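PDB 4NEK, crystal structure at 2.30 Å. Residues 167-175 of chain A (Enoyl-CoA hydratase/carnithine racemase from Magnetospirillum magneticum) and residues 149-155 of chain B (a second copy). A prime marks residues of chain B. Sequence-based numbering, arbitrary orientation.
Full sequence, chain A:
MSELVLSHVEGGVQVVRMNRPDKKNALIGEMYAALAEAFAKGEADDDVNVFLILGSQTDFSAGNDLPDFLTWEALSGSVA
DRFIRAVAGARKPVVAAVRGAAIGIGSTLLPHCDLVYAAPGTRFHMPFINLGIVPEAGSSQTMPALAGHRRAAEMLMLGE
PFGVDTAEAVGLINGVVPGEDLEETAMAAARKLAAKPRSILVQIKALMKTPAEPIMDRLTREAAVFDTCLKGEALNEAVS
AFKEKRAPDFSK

Chain A (167-175) AEAVGLING
Chain B 149-155: HRRAAEM

The contact joins the C-terminal end of a helix in chain A, closed by a Schellman motif, to a helix in chain B, and together the two stretches bury 351 Å². In chain A, residues 167-169 are helical; Val170 (phi/psi -91/4) leads to Gly171, whose positive phi (81/22) marks the Schellman motif, with Leu172 N bonding back to Ala167 O at 2.9 Å and Gly171 N to Glu168 O at 3.1 Å. Leu172 (-74/-31), extended Ile173 (-134/157) and Asn174 (-86/-28) follow. Chain B is helical throughout 149-155. The register is set by Asn174 and Arg151′, whose CA atoms lie 6.0 Å apart.

Asn174, Arg150′ and Arg151′ account for most of the covered surface, at 90, 87 and 65 Å². The CA-to-CB bond of Arg150′ points toward chain A, and its chain bends (chi1 m, chi2 off-well at 139°, chi3 m, chi4 -83°) to present the guanidinium edge to Gly171 O. Arg150′ NE donates to Gly171 O at 2.9 Å and 160°, and Arg150′ NH2 donates to the same Gly171 O at 3.3 Å and 138°; the shared acceptor lies near the guanidinium plane. Leu172 O sits 3.3 Å from Arg150′ CD. Positive phi favours glycine at 171, and its carbonyl oxygen also serves a third donor, a water, which donates to Gly171 O (2.9 Å) and accepts from Arg151′ N (3.0 Å), tying the turn to the chain B backbone.

The CA-to-CB bond of Arg151′ points sideways to chain A, but rotamers t, p, p with chi4 at -149° bring its end to chain A. Two acceptors lie at the edge of its guanidinium. Arg151′ NH2 donates to Glu168 OE2 at 3.1 Å and 146° within a salt bridge, which the t, t rotamer of Glu168 reaches from the last helical turn. Arg151′ NH1 donates to Asn174 O at 3.0 Å and 139°. Within chain B, Arg151′ NH1 also makes a salt bridge to Glu154′ OE2 at 2.6 Å, so the arginine's positive charge is shared between carboxylates from both chains.

Asn174 (chi1 m, chi2 -96°) is buried, and its amide end approaches the chain B helix although its CA-to-CB bond points sideways. As modelled, Asn174 OD1 lies 2.9 Å from Arg150′ O and 2.9 Å from Glu154′ OE2; the amide is probably turned over, so its bonding remains open. The CA-to-CB bond of Glu154′ points toward chain A; its rotamers are m, t, with chi3 at 44°. The CA-to-CB bonds of Leu172 (t, p) and Ile173 (p, t) point away from chain B, leaving the contact predominantly polar.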

# COMPACT_ATOMS: atom_id res chain seq x y z
N ALA A 167 11.19 3.68 -2.80
CA ALA A 167 11.38 4.87 -3.59
C ALA A 167 10.06 5.39 -4.08
O ALA A 167 9.83 6.60 -4.12
CB ALA A 167 12.30 4.58 -4.74
N GLU A 168 9.18 4.47 -4.49
CA GLU A 168 7.88 4.92 -4.95
C GLU A 168 7.05 5.35 -3.76
O GLU A 168 6.38 6.34 -3.83
CB GLU A 168 7.15 3.90 -5.82
CG GLU A 168 5.86 4.47 -6.37
CD GLU A 168 5.19 3.65 -7.49
OE1 GLU A 168 5.70 2.57 -7.84
OE2 GLU A 168 4.16 4.09 -8.05
N ALA A 169 7.12 4.63 -2.66
CA ALA A 169 6.25 4.97 -1.54
C ALA A 169 6.56 6.36 -1.01
O ALA A 169 5.68 7.08 -0.67
CB ALA A 169 6.41 3.96 -0.45
N VAL A 170 7.81 6.77 -0.98
CA VAL A 170 8.12 8.10 -0.49
C VAL A 170 8.14 9.18 -1.56
O VAL A 170 8.46 10.34 -1.24
CB VAL A 170 9.45 8.13 0.26
CG1 VAL A 170 9.47 7.05 1.31
CG2 VAL A 170 10.64 7.99 -0.66
N GLY A 171 7.81 8.85 -2.81
CA GLY A 171 7.70 9.87 -3.86
C GLY A 171 9.02 10.32 -4.48
O GLY A 171 9.14 11.41 -5.10
N LEU A 172 10.02 9.48 -4.36
CA LEU A 172 11.26 9.73 -5.01
C LEU A 172 11.12 9.46 -6.50
O LEU A 172 11.86 10.02 -7.28
CB LEU A 172 12.35 8.86 -4.42
CG LEU A 172 13.77 9.19 -4.84
CD1 LEU A 172 14.21 10.58 -4.36
CD2 LEU A 172 14.70 8.14 -4.25
N ILE A 173 10.25 8.51 -6.87
CA ILE A 173 10.05 8.16 -8.27
C ILE A 173 8.57 8.08 -8.53
O ILE A 173 7.81 7.88 -7.62
CB ILE A 173 10.65 6.78 -8.67
CG1 ILE A 173 9.95 5.65 -7.95
CG2 ILE A 173 12.16 6.75 -8.41
CD1 ILE A 173 10.57 4.30 -8.26
N ASN A 174 8.18 8.22 -9.80
CA ASN A 174 6.80 8.20 -10.17
C ASN A 174 6.34 6.78 -10.41
O ASN A 174 5.20 6.47 -10.21
CB ASN A 174 6.58 8.96 -11.45
CG ASN A 174 6.72 10.43 -11.27
OD1 ASN A 174 5.75 11.15 -11.07
ND2 ASN A 174 7.93 10.89 -11.34
N GLY A 175 7.24 5.89 -10.82
CA GLY A 175 6.82 4.54 -11.10
C GLY A 175 7.93 3.62 -11.56
O GLY A 175 9.03 4.06 -11.87
N HIS B 149 7.27 16.24 -4.84
CA HIS B 149 7.35 17.04 -6.05
C HIS B 149 7.02 16.23 -7.34
O HIS B 149 6.36 16.73 -8.23
CB HIS B 149 8.72 17.67 -6.17
CG HIS B 149 8.85 18.52 -7.39
ND1 HIS B 149 8.30 19.78 -7.47
CD2 HIS B 149 9.38 18.27 -8.59
CE1 HIS B 149 8.54 20.29 -8.66
NE2 HIS B 149 9.17 19.38 -9.37
N ARG B 150 7.44 14.98 -7.38
CA ARG B 150 7.25 14.21 -8.58
C ARG B 150 5.83 13.79 -8.81
O ARG B 150 5.37 13.82 -9.94
CB ARG B 150 8.19 13.03 -8.62
CG ARG B 150 9.56 13.53 -9.12
CD ARG B 150 10.70 12.92 -8.40
NE ARG B 150 10.58 13.11 -6.98
CZ ARG B 150 10.94 14.20 -6.34
NH1 ARG B 150 11.41 15.26 -7.00
NH2 ARG B 150 10.80 14.23 -5.04
N ARG B 151 5.14 13.38 -7.76
CA ARG B 151 3.79 12.93 -7.97
C ARG B 151 2.94 14.17 -8.21
O ARG B 151 2.00 14.12 -9.00
CB ARG B 151 3.32 12.01 -6.83
CG ARG B 151 1.88 11.54 -6.99
CD ARG B 151 1.71 10.41 -7.99
NE ARG B 151 2.22 9.13 -7.45
CZ ARG B 151 2.76 8.13 -8.15
NH1 ARG B 151 2.89 8.21 -9.47
NH2 ARG B 151 3.18 7.03 -7.52
N ALA B 152 3.30 15.28 -7.59
CA ALA B 152 2.59 16.55 -7.84
C ALA B 152 2.86 17.07 -9.22
O ALA B 152 1.99 17.68 -9.80
CB ALA B 152 3.00 17.60 -6.82
N ALA B 153 4.03 16.81 -9.80
CA ALA B 153 4.27 17.14 -11.20
C ALA B 153 3.37 16.38 -12.14
O ALA B 153 3.02 16.93 -13.17
CB ALA B 153 5.71 16.88 -11.59
N GLU B 154 3.01 15.13 -11.88
CA GLU B 154 2.00 14.47 -12.72
C GLU B 154 0.69 15.29 -12.75
O GLU B 154 0.01 15.37 -13.78
CB GLU B 154 1.64 13.07 -12.25
CG GLU B 154 2.69 12.03 -12.48
CD GLU B 154 2.29 10.63 -11.93
OE1 GLU B 154 1.13 10.17 -12.14
OE2 GLU B 154 3.16 9.96 -11.31
N MSE B 155 0.32 15.85 -11.62
CA MSE B 155 -0.93 16.56 -11.53
C MSE B 155 -0.85 17.90 -12.17
O MSE B 155 -1.75 18.28 -12.89
CB MSE B 155 -1.30 16.76 -10.06
CG MSE B 155 -1.40 15.45 -9.26
SE MSE B 155 -1.50 15.81 -7.32
CE MSE B 155 -1.61 13.95 -6.66
O HOH W 1 6.46 12.61 -5.14